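Local coordinates for protein fusolin (Unidentified entomopoxvirus, PDB 4YN2) that forms intracellular crystalline spindles that enhance viral virulence and probably acts on chitin as a lytic polysaccharide mono-oxygenase, at residues Met32-Lys43 with Asp105-Trp115; Ile82-Cys92 with Asp161-Asp169. All blocks are in the same frame, centred on the assembly; numbering follows the deposited sequence.

Interaction 1: Met32-Lys43 with Asp105-Trp115; sequences MCRAAYQYVYDK and DKSGVDISGSW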
loop_
_atom_site.group_PDB
_atom_site.type_symbol
_atom_site.label_atom_id
_atom_site.label_comp_id
_atom_site.label_asym_id
_atom_site.label_seq_id
_atom_site.Cartn_x
_atom_site.Cartn_y
_atom_site.Cartn_z
ATOM N N MET A 32 1.981 6.367 -10.001
ATOM C CA MET A 32 0.654 5.977 -9.497
ATOM C C MET A 32 0.002 7.120 -8.764
ATOM O O MET A 32 -1.207 7.304 -8.914
ATOM C CB MET A 32 0.696 4.715 -8.631
ATOM C CG MET A 32 0.900 3.454 -9.429
ATOM S SD MET A 32 -0.159 3.228 -10.898
ATOM C CE MET A 32 -1.765 3.252 -10.141
ATOM N N CYS A 33 0.770 7.897 -7.994
ATOM C CA CYS A 33 0.227 9.086 -7.339
ATOM C C CYS A 33 -0.254 10.083 -8.392
ATOM O O CYS A 33 -1.307 10.695 -8.220
ATOM C CB CYS A 33 1.259 9.717 -6.412
ATOM S SG CYS A 33 1.846 8.595 -5.112
ATOM N N ARG A 34 0.506 10.232 -9.478
ATOM C CA ARG A 34 0.125 11.154 -10.544
ATOM C C ARG A 34 -1.128 10.633 -11.243
ATOM O O ARG A 34 -2.028 11.421 -11.517
ATOM C CB ARG A 34 1.270 11.375 -11.541
ATOM C CG ARG A 34 0.925 12.447 -12.577
ATOM C CD ARG A 34 2.084 12.806 -13.491
ATOM N NE ARG A 34 2.611 11.631 -14.192
ATOM C CZ ARG A 34 3.750 10.991 -13.916
ATOM N NH1 ARG A 34 4.540 11.407 -12.930
ATOM N NH2 ARG A 34 4.110 9.932 -14.628
ATOM N N ALA A 35 -1.210 9.316 -11.503
ATOM C CA ALA A 35 -2.407 8.740 -12.120
ATOM C C ALA A 35 -3.636 8.918 -11.198
ATOM O O ALA A 35 -4.705 9.237 -11.697
ATOM C CB ALA A 35 -2.190 7.264 -12.441
ATOM N N ALA A 36 -3.468 8.795 -9.869
ATOM C CA ALA A 36 -4.592 8.974 -8.924
ATOM C C ALA A 36 -5.121 10.394 -8.965
ATOM O O ALA A 36 -6.336 10.607 -8.977
ATOM C CB ALA A 36 -4.173 8.627 -7.521
ATOM N N TYR A 37 -4.208 11.364 -9.016
ATOM C CA TYR A 37 -4.591 12.767 -9.127
ATOM C C TYR A 37 -5.343 12.989 -10.443
ATOM O O TYR A 37 -6.453 13.527 -10.447
ATOM C CB TYR A 37 -3.336 13.651 -9.065
ATOM C CG TYR A 37 -3.620 15.132 -9.085
ATOM C CD1 TYR A 37 -3.813 15.809 -10.285
ATOM C CD2 TYR A 37 -3.643 15.874 -7.909
ATOM C CE1 TYR A 37 -4.105 17.172 -10.307
ATOM C CE2 TYR A 37 -3.923 17.238 -7.920
ATOM C CZ TYR A 37 -4.125 17.890 -9.122
ATOM O OH TYR A 37 -4.358 19.243 -9.113
ATOM N N GLN A 38 -4.747 12.533 -11.546
ATOM C CA GLN A 38 -5.297 12.753 -12.879
ATOM C C GLN A 38 -6.599 11.993 -13.117
ATOM O O GLN A 38 -7.444 12.499 -13.848
ATOM C CB GLN A 38 -4.250 12.462 -13.956
ATOM C CG GLN A 38 -3.141 13.529 -13.870
ATOM C CD GLN A 38 -1.972 13.322 -14.793
ATOM O OE1 GLN A 38 -1.810 12.268 -15.395
ATOM N NE2 GLN A 38 -1.108 14.334 -14.904
ATOM N N TYR A 39 -6.805 10.850 -12.456
ATOM C CA TYR A 39 -8.056 10.090 -12.517
ATOM C C TYR A 39 -9.248 10.926 -11.986
ATOM O O TYR A 39 -10.277 11.036 -12.649
ATOM C CB TYR A 39 -7.904 8.821 -11.664
ATOM C CG TYR A 39 -9.126 7.941 -11.632
ATOM C CD1 TYR A 39 -9.285 6.908 -12.545
ATOM C CD2 TYR A 39 -10.093 8.097 -10.648
ATOM C CE1 TYR A 39 -10.391 6.066 -12.499
ATOM C CE2 TYR A 39 -11.207 7.266 -10.595
ATOM C CZ TYR A 39 -11.354 6.252 -11.526
ATOM O OH TYR A 39 -12.445 5.424 -11.455
ATOM N N VAL A 40 -9.104 11.490 -10.787
ATOM C CA VAL A 40 -10.156 12.313 -10.168
ATOM C C VAL A 40 -10.304 13.638 -10.955
ATOM O O VAL A 40 -11.427 14.087 -11.183
ATOM C CB VAL A 40 -9.884 12.566 -8.664
ATOM C CG1 VAL A 40 -10.873 13.583 -8.085
ATOM C CG2 VAL A 40 -9.962 11.257 -7.887
ATOM N N TYR A 41 -9.182 14.256 -11.344
ATOM C CA TYR A 41 -9.183 15.498 -12.139
ATOM C C TYR A 41 -10.003 15.305 -13.432
ATOM O O TYR A 41 -10.964 16.037 -13.669
ATOM C CB TYR A 41 -7.735 15.884 -12.489
ATOM C CG TYR A 41 -7.547 17.211 -13.190
ATOM C CD1 TYR A 41 -7.772 17.334 -14.560
ATOM C CD2 TYR A 41 -6.987 18.294 -12.529
ATOM C CE1 TYR A 41 -7.507 18.525 -15.234
ATOM C CE2 TYR A 41 -6.704 19.484 -13.196
ATOM C CZ TYR A 41 -6.946 19.592 -14.553
ATOM O OH TYR A 41 -6.678 20.789 -15.183
ATOM N N ASP A 42 -9.657 14.271 -14.221
ATOM C CA ASP A 42 -10.339 13.967 -15.488
ATOM C C ASP A 42 -11.780 13.512 -15.262
ATOM O O ASP A 42 -12.645 13.877 -16.051
ATOM C CB ASP A 42 -9.568 12.908 -16.292
ATOM C CG ASP A 42 -8.203 13.375 -16.773
ATOM O OD1 ASP A 42 -7.967 14.591 -16.787
ATOM O OD2 ASP A 42 -7.361 12.512 -17.109
ATOM N N LYS A 43 -12.057 12.760 -14.182
ATOM C CA LYS A 43 -13.418 12.310 -13.859
ATOM C C LYS A 43 -14.339 13.513 -13.630
ATOM O O LYS A 43 -15.434 13.581 -14.203
ATOM C CB LYS A 43 -13.390 11.405 -12.615
ATOM C CG LYS A 43 -14.725 10.909 -12.113
ATOM C CD LYS A 43 -14.503 9.913 -10.981
ATOM C CE LYS A 43 -15.774 9.571 -10.262
ATOM N NZ LYS A 43 -15.513 8.716 -9.082
ATOM N N ASP A 105 -14.119 12.733 -3.255
ATOM C CA ASP A 105 -13.691 11.688 -4.160
ATOM C C ASP A 105 -12.216 11.379 -3.964
ATOM O O ASP A 105 -11.347 12.135 -4.406
ATOM C CB ASP A 105 -13.961 12.120 -5.603
ATOM C CG ASP A 105 -13.835 11.005 -6.619
ATOM O OD1 ASP A 105 -13.332 9.905 -6.248
ATOM O OD2 ASP A 105 -14.260 11.208 -7.778
ATOM N N LYS A 106 -11.940 10.226 -3.335
ATOM C CA LYS A 106 -10.588 9.734 -3.137
ATOM C C LYS A 106 -10.403 8.434 -3.941
ATOM O O LYS A 106 -9.475 7.679 -3.677
ATOM C CB LYS A 106 -10.328 9.517 -1.652
ATOM C CG LYS A 106 -10.430 10.798 -0.820
ATOM C CD LYS A 106 -10.854 10.501 0.577
ATOM C CE LYS A 106 -10.947 11.751 1.418
ATOM N NZ LYS A 106 -12.027 11.671 2.426
ATOM N N SER A 107 -11.275 8.180 -4.940
ATOM C CA SER A 107 -11.265 6.924 -5.697
ATOM C C SER A 107 -10.043 6.767 -6.601
ATOM O O SER A 107 -9.750 5.650 -7.005
ATOM C CB SER A 107 -12.540 6.771 -6.523
ATOM O OG SER A 107 -12.636 7.805 -7.487
ATOM N N GLY A 108 -9.307 7.842 -6.871
ATOM C CA GLY A 108 -8.066 7.741 -7.626
ATOM C C GLY A 108 -7.033 6.904 -6.898
ATOM O O GLY A 108 -6.247 6.187 -7.517
ATOM N N VAL A 109 -7.064 6.945 -5.565
ATOM C CA VAL A 109 -6.132 6.185 -4.731
ATOM C C VAL A 109 -6.499 4.684 -4.727
ATOM O O VAL A 109 -5.669 3.863 -4.339
ATOM C CB VAL A 109 -6.093 6.809 -3.300
ATOM C CG1 VAL A 109 -5.282 5.972 -2.327
ATOM C CG2 VAL A 109 -5.528 8.221 -3.368
ATOM N N ASP A 110 -7.699 4.319 -5.179
ATOM C CA ASP A 110 -8.124 2.929 -5.211
ATOM C C ASP A 110 -7.886 2.256 -6.555
ATOM O O ASP A 110 -8.194 1.078 -6.669
ATOM C CB ASP A 110 -9.610 2.822 -4.840
ATOM C CG ASP A 110 -9.998 1.439 -4.351
ATOM O OD1 ASP A 110 -9.391 0.963 -3.364
ATOM O OD2 ASP A 110 -10.857 0.806 -4.990
ATOM N N ILE A 111 -7.319 2.955 -7.558
ATOM C CA ILE A 111 -7.057 2.320 -8.852
ATOM C C ILE A 111 -5.915 1.311 -8.697
ATOM O O ILE A 111 -5.072 1.441 -7.802
ATOM C CB ILE A 111 -6.756 3.340 -9.984
ATOM C CG1 ILE A 111 -5.368 3.988 -9.825
ATOM C CG2 ILE A 111 -7.895 4.365 -10.127
ATOM C CD1 ILE A 111 -5.038 5.086 -10.865
ATOM N N SER A 112 -5.869 0.342 -9.604
ATOM C CA SER A 112 -4.838 -0.685 -9.603
ATOM C C SER A 112 -3.630 -0.221 -10.393
ATOM O O SER A 112 -3.734 0.633 -11.272
ATOM C CB SER A 112 -5.390 -1.986 -10.189
ATOM O OG SER A 112 -6.521 -2.404 -9.447
ATOM N N GLY A 113 -2.484 -0.784 -10.070
ATOM C CA GLY A 113 -1.253 -0.454 -10.765
ATOM C C GLY A 113 -0.009 -0.641 -9.930
ATOM O O GLY A 113 -0.031 -1.291 -8.886
ATOM N N SER A 114 1.084 -0.040 -10.389
ATOM C CA SER A 114 2.402 -0.215 -9.795
ATOM C C SER A 114 2.643 0.709 -8.593
ATOM O O SER A 114 3.623 1.450 -8.573
ATOM C CB SER A 114 3.473 -0.010 -10.862
ATOM O OG SER A 114 3.343 1.248 -11.503
ATOM N N TRP A 115 1.791 0.601 -7.554
ATOM C CA TRP A 115 1.946 1.373 -6.314
ATOM C C TRP A 115 3.276 1.025 -5.681
ATOM O O TRP A 115 3.655 -0.150 -5.674
ATOM C CB TRP A 115 0.799 1.087 -5.339
ATOM C CG TRP A 115 -0.514 1.603 -5.818
ATOM C CD1 TRP A 115 -1.483 0.900 -6.471
ATOM C CD2 TRP A 115 -0.946 2.959 -5.800
ATOM N NE1 TRP A 115 -2.520 1.729 -6.810
ATOM C CE2 TRP A 115 -2.203 3.008 -6.440
ATOM C CE3 TRP A 115 -0.381 4.151 -5.329
ATOM C CZ2 TRP A 115 -2.918 4.197 -6.584
ATOM C CZ3 TRP A 115 -1.110 5.319 -5.435
ATOM C CH2 TRP A 115 -2.350 5.341 -6.085
HETATM O O HOH W 1 -11.254 4.008 -8.686
HETATM O O HOH W 2 -14.552 6.216 -9.768
#
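A Met-aromatic contact between M32 and W115 closes one end of this helix-on-loop interface, and a salt bridge from K43 to an Asx turn at D105 closes the other. M32 CB lies over the six-membered ring of W115, 3.6 Å from its centroid and 14° off the ring normal. The M32 chain then bends at chi2 and chi3, carrying SD high above the five-membered ring and bringing CE to 3.7 Å from I111 CG1. The indole itself is fixed in rotation, because W115 NE1 donates in the ring plane to I111 O at 2.8 Å. Mid-helix, the small A36 admits the 3-10 segment 107-110 very closely, A36 CB standing 3.2 Å from G108 O. I111 CG2 covers one face of the Y39 ring, 3.9 Å from the ring centroid, while S107 OG sits at the ring edge. At the far end the extended K43 chain brings NZ to 3.1 Å from D105 OD2, on the syn side but 31° out of the carboxylate plane; K43 NZ also donates to H97 O, and a water joins it to Y39 OH. D105 OD1 meanwhile accepts from S107 N (3.0 Å), which holds the carboxylate in place. The arrangement is consistent with the helical insertion seen in lytic polysaccharide mono-oxygenases, with helix 31-48 laid along the loop that leads into strand 118-121.

Interaction 2: Ile82-Cys92 with Asp161-Asp169; sequences ITQQVVPNYLC and DRVVWGNLD
W165 has more surface buried by this contact than any other residue, its indole sitting between T83 and L91. Over the centre of its five-membered ring stands L91 CD2, 3.9 Å from the centroid and only 8° off the normal, a clear CH-pi contact. The opposite face receives T83 OG1, 3.8 Å from W165 CG and offset toward the rim; that hydroxyl has its own hydrogen-bond partner in K79 O. In the ring plane, W165 NE1 donates to V87 O at 2.7 Å, nearly in line with the carbonyl bond. V87 is where the chain leaves helix 79-86 after a wide pi-type turn, so the indole satisfies a carbonyl at the helix exit. This joins that helix to the approach to strand 168-174 in the beta-sandwich core expected of the family, and W165 also makes edge-to-face contacts with Y150 and Y209 of neighbouring strands. L91 does more than cover the ring: its CD2 meets L168 CD1 tip to tip at 3.7 Å, and its CB packs 3.6 Å from V163 O. A water bridges L91 N and that same V163 O. V163 faces segment 82-92, and C92 SG, in a disulfide with C225, lies 4.3 Å from V163 CB. The R162 guanidinium approaches the Y90 ring with the planes 70° apart, NH1 lying 3.7 Å from Y90 CD1 while salt-bridged to D110.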
loop_
_atom_site.group_PDB
_atom_site.type_symbol
_atom_site.label_atom_id
_atom_site.label_comp_id
_atom_site.label_asym_id
_atom_site.label_seq_id
_atom_site.Cartn_x
_atom_site.Cartn_y
_atom_site.Cartn_z
ATOM N N ILE A 82 -20.728 -2.810 7.742
ATOM C CA ILE A 82 -19.480 -2.220 7.247
ATOM C C ILE A 82 -19.236 -2.609 5.791
ATOM O O ILE A 82 -19.000 -1.747 4.958
ATOM C CB ILE A 82 -18.262 -2.623 8.128
ATOM C CG1 ILE A 82 -18.394 -2.082 9.566
ATOM C CG2 ILE A 82 -16.926 -2.156 7.486
ATOM C CD1 ILE A 82 -18.591 -0.563 9.700
ATOM N N THR A 83 -19.309 -3.904 5.503
ATOM C CA THR A 83 -19.022 -4.471 4.192
ATOM C C THR A 83 -20.050 -4.091 3.130
ATOM O O THR A 83 -19.672 -4.020 1.975
ATOM C CB THR A 83 -18.922 -6.009 4.311
ATOM O OG1 THR A 83 -17.836 -6.339 5.183
ATOM C CG2 THR A 83 -18.715 -6.715 2.980
ATOM N N GLN A 84 -21.327 -3.909 3.477
ATOM C CA GLN A 84 -22.353 -3.637 2.476
ATOM C C GLN A 84 -22.856 -2.206 2.456
ATOM O O GLN A 84 -23.378 -1.814 1.424
ATOM C CB GLN A 84 -23.541 -4.587 2.687
ATOM C CG GLN A 84 -23.133 -6.064 2.663
ATOM C CD GLN A 84 -22.588 -6.521 1.323
ATOM O OE1 GLN A 84 -22.825 -5.907 0.273
ATOM N NE2 GLN A 84 -21.793 -7.578 1.332
ATOM N N GLN A 85 -22.697 -1.422 3.530
ATOM C CA GLN A 85 -23.233 -0.057 3.559
ATOM C C GLN A 85 -22.196 1.039 3.832
ATOM O O GLN A 85 -22.298 2.095 3.215
ATOM C CB GLN A 85 -24.345 0.023 4.614
ATOM C CG GLN A 85 -25.439 -1.018 4.379
ATOM C CD GLN A 85 -26.544 -0.943 5.397
ATOM O OE1 GLN A 85 -26.372 -1.364 6.543
ATOM N NE2 GLN A 85 -27.701 -0.413 5.019
ATOM N N VAL A 86 -21.199 0.809 4.702
ATOM C CA VAL A 86 -20.244 1.849 5.080
ATOM C C VAL A 86 -19.071 1.936 4.109
ATOM O O VAL A 86 -18.788 3.024 3.613
ATOM C CB VAL A 86 -19.744 1.651 6.519
ATOM C CG1 VAL A 86 -18.898 2.835 6.971
ATOM C CG2 VAL A 86 -20.925 1.444 7.470
ATOM N N VAL A 87 -18.334 0.840 3.910
ATOM C CA VAL A 87 -17.224 0.825 2.950
ATOM C C VAL A 87 -17.445 -0.378 2.025
ATOM O O VAL A 87 -16.717 -1.366 2.104
ATOM C CB VAL A 87 -15.820 0.842 3.610
ATOM C CG1 VAL A 87 -14.726 1.037 2.555
ATOM C CG2 VAL A 87 -15.728 1.940 4.664
ATOM N N PRO A 88 -18.499 -0.346 1.191
ATOM C CA PRO A 88 -18.765 -1.494 0.316
ATOM C C PRO A 88 -17.792 -1.622 -0.843
ATOM O O PRO A 88 -17.567 -2.727 -1.329
ATOM C CB PRO A 88 -20.180 -1.225 -0.199
ATOM C CG PRO A 88 -20.324 0.235 -0.182
ATOM C CD PRO A 88 -19.502 0.725 0.989
ATOM N N ASN A 89 -17.265 -0.493 -1.313
ATOM C CA ASN A 89 -16.354 -0.422 -2.438
ATOM C C ASN A 89 -15.364 0.694 -2.208
ATOM O O ASN A 89 -15.508 1.438 -1.236
ATOM C CB ASN A 89 -17.157 -0.125 -3.706
ATOM C CG ASN A 89 -18.290 -1.071 -3.984
ATOM O OD1 ASN A 89 -19.465 -0.697 -3.906
ATOM N ND2 ASN A 89 -17.961 -2.291 -4.386
ATOM N N TYR A 90 -14.402 0.853 -3.127
ATOM C CA TYR A 90 -13.389 1.896 -3.068
ATOM C C TYR A 90 -12.715 1.877 -1.706
ATOM O O TYR A 90 -12.653 2.896 -1.024
ATOM C CB TYR A 90 -14.016 3.263 -3.377
ATOM C CG TYR A 90 -14.641 3.314 -4.749
ATOM C CD1 TYR A 90 -13.858 3.338 -5.888
ATOM C CD2 TYR A 90 -16.022 3.344 -4.907
ATOM C CE1 TYR A 90 -14.425 3.414 -7.158
ATOM C CE2 TYR A 90 -16.604 3.386 -6.176
ATOM C CZ TYR A 90 -15.798 3.430 -7.301
ATOM O OH TYR A 90 -16.327 3.493 -8.575
ATOM N N LEU A 91 -12.235 0.699 -1.299
ATOM C CA LEU A 91 -11.701 0.503 0.052
ATOM C C LEU A 91 -10.538 1.434 0.378
ATOM O O LEU A 91 -10.535 1.996 1.473
ATOM C CB LEU A 91 -11.296 -0.952 0.305
ATOM C CG LEU A 91 -12.414 -1.836 0.857
ATOM C CD1 LEU A 91 -13.550 -1.960 -0.145
ATOM C CD2 LEU A 91 -11.891 -3.185 1.257
ATOM N N CYS A 92 -9.595 1.650 -0.559
ATOM C CA CYS A 92 -8.460 2.535 -0.294
ATOM C C CYS A 92 -8.852 4.017 -0.224
ATOM O O CYS A 92 -8.009 4.823 0.156
ATOM C CB CYS A 92 -7.345 2.303 -1.309
ATOM S SG CYS A 92 -6.739 0.603 -1.339
ATOM N N ASP A 161 -5.803 -6.024 -9.486
ATOM C CA ASP A 161 -6.899 -6.300 -8.561
ATOM C C ASP A 161 -7.234 -5.121 -7.690
ATOM O O ASP A 161 -6.342 -4.467 -7.157
ATOM C CB ASP A 161 -6.556 -7.462 -7.611
ATOM C CG ASP A 161 -6.443 -8.840 -8.234
ATOM O OD1 ASP A 161 -7.136 -9.096 -9.238
ATOM O OD2 ASP A 161 -5.685 -9.673 -7.691
ATOM N N ARG A 162 -8.523 -4.930 -7.438
ATOM C CA ARG A 162 -8.969 -3.976 -6.439
ATOM C C ARG A 162 -8.873 -4.656 -5.106
ATOM O O ARG A 162 -9.053 -5.878 -5.032
ATOM C CB ARG A 162 -10.414 -3.543 -6.691
ATOM C CG ARG A 162 -10.551 -2.677 -7.917
ATOM C CD ARG A 162 -10.386 -1.225 -7.580
ATOM N NE ARG A 162 -10.347 -0.406 -8.795
ATOM C CZ ARG A 162 -10.759 0.855 -8.887
ATOM N NH1 ARG A 162 -11.263 1.482 -7.825
ATOM N NH2 ARG A 162 -10.684 1.499 -10.044
ATOM N N VAL A 163 -8.635 -3.877 -4.056
ATOM C CA VAL A 163 -8.676 -4.358 -2.684
ATOM C C VAL A 163 -10.143 -4.343 -2.312
ATOM O O VAL A 163 -10.768 -3.285 -2.348
ATOM C CB VAL A 163 -7.817 -3.498 -1.731
ATOM C CG1 VAL A 163 -8.044 -3.899 -0.274
ATOM C CG2 VAL A 163 -6.334 -3.591 -2.088
ATOM N N VAL A 164 -10.692 -5.500 -1.972
ATOM C CA VAL A 164 -12.104 -5.657 -1.641
ATOM C C VAL A 164 -12.207 -6.535 -0.419
ATOM O O VAL A 164 -11.266 -7.260 -0.128
ATOM C CB VAL A 164 -12.912 -6.231 -2.845
ATOM C CG1 VAL A 164 -12.871 -5.280 -4.026
ATOM C CG2 VAL A 164 -12.418 -7.611 -3.275
ATOM N N TRP A 165 -13.341 -6.522 0.273
ATOM C CA TRP A 165 -13.488 -7.346 1.468
ATOM C C TRP A 165 -13.304 -8.838 1.161
ATOM O O TRP A 165 -12.697 -9.554 1.972
ATOM C CB TRP A 165 -14.838 -7.103 2.144
ATOM C CG TRP A 165 -14.942 -5.739 2.757
ATOM C CD1 TRP A 165 -15.671 -4.685 2.298
ATOM C CD2 TRP A 165 -14.184 -5.252 3.866
ATOM N NE1 TRP A 165 -15.488 -3.594 3.117
ATOM C CE2 TRP A 165 -14.547 -3.903 4.064
ATOM C CE3 TRP A 165 -13.198 -5.810 4.689
ATOM C CZ2 TRP A 165 -14.020 -3.133 5.105
ATOM C CZ3 TRP A 165 -12.682 -5.046 5.719
ATOM C CH2 TRP A 165 -13.083 -3.721 5.911
ATOM N N GLY A 166 -13.701 -9.246 -0.049
ATOM C CA GLY A 166 -13.578 -10.620 -0.511
ATOM C C GLY A 166 -12.166 -11.126 -0.701
ATOM O O GLY A 166 -11.976 -12.342 -0.751
ATOM N N ASN A 167 -11.156 -10.228 -0.844
ATOM C CA ASN A 167 -9.773 -10.682 -0.998
ATOM C C ASN A 167 -8.898 -10.170 0.152
ATOM O O ASN A 167 -7.671 -10.150 0.028
ATOM C CB ASN A 167 -9.187 -10.344 -2.377
ATOM C CG ASN A 167 -9.087 -8.884 -2.725
ATOM O OD1 ASN A 167 -9.231 -7.999 -1.891
ATOM N ND2 ASN A 167 -8.848 -8.603 -3.979
ATOM N N LEU A 168 -9.524 -9.861 1.302
ATOM C CA LEU A 168 -8.841 -9.437 2.518
ATOM C C LEU A 168 -9.035 -10.462 3.622
ATOM O O LEU A 168 -10.131 -10.986 3.777
ATOM C CB LEU A 168 -9.376 -8.080 3.009
ATOM C CG LEU A 168 -8.899 -6.830 2.288
ATOM C CD1 LEU A 168 -9.593 -5.616 2.872
ATOM C CD2 LEU A 168 -7.377 -6.698 2.341
ATOM N N ASP A 169 -7.983 -10.689 4.419
ATOM C CA ASP A 169 -7.971 -11.583 5.580
ATOM C C ASP A 169 -7.671 -10.780 6.833
ATOM O O ASP A 169 -6.663 -10.078 6.833
ATOM C CB ASP A 169 -6.868 -12.636 5.427
ATOM C CG ASP A 169 -7.092 -13.682 4.368
ATOM O OD1 ASP A 169 -8.259 -14.054 4.143
ATOM O OD2 ASP A 169 -6.099 -14.181 3.817
HETATM O O HOH W 3 -15.900 -5.286 -1.093
HETATM O O HOH W 4 -11.745 -1.164 -3.515
#

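How the interactions relate
Read from the N terminus, the segments run 32-43, 82-92, 105-115 and 161-169, so the two contacts cross rather than nest. Interaction 1 closes a loop of 61 residues that includes helix 51-63, strand 69-71 and helix 79-86. Interaction 2 starts inside that loop and closes one of 68 residues, which carries strands 118-121, 129-138 and 145-152. The crossing is sealed by D110 of 105-115: its OD1 lies 2.9 Å from C92 N, a probable hydrogen bond, and its OD2 forms a salt bridge with R162 NH1. Helix 31-48 is thereby linked, through loop 105-115, to the segments that border the strands of the core.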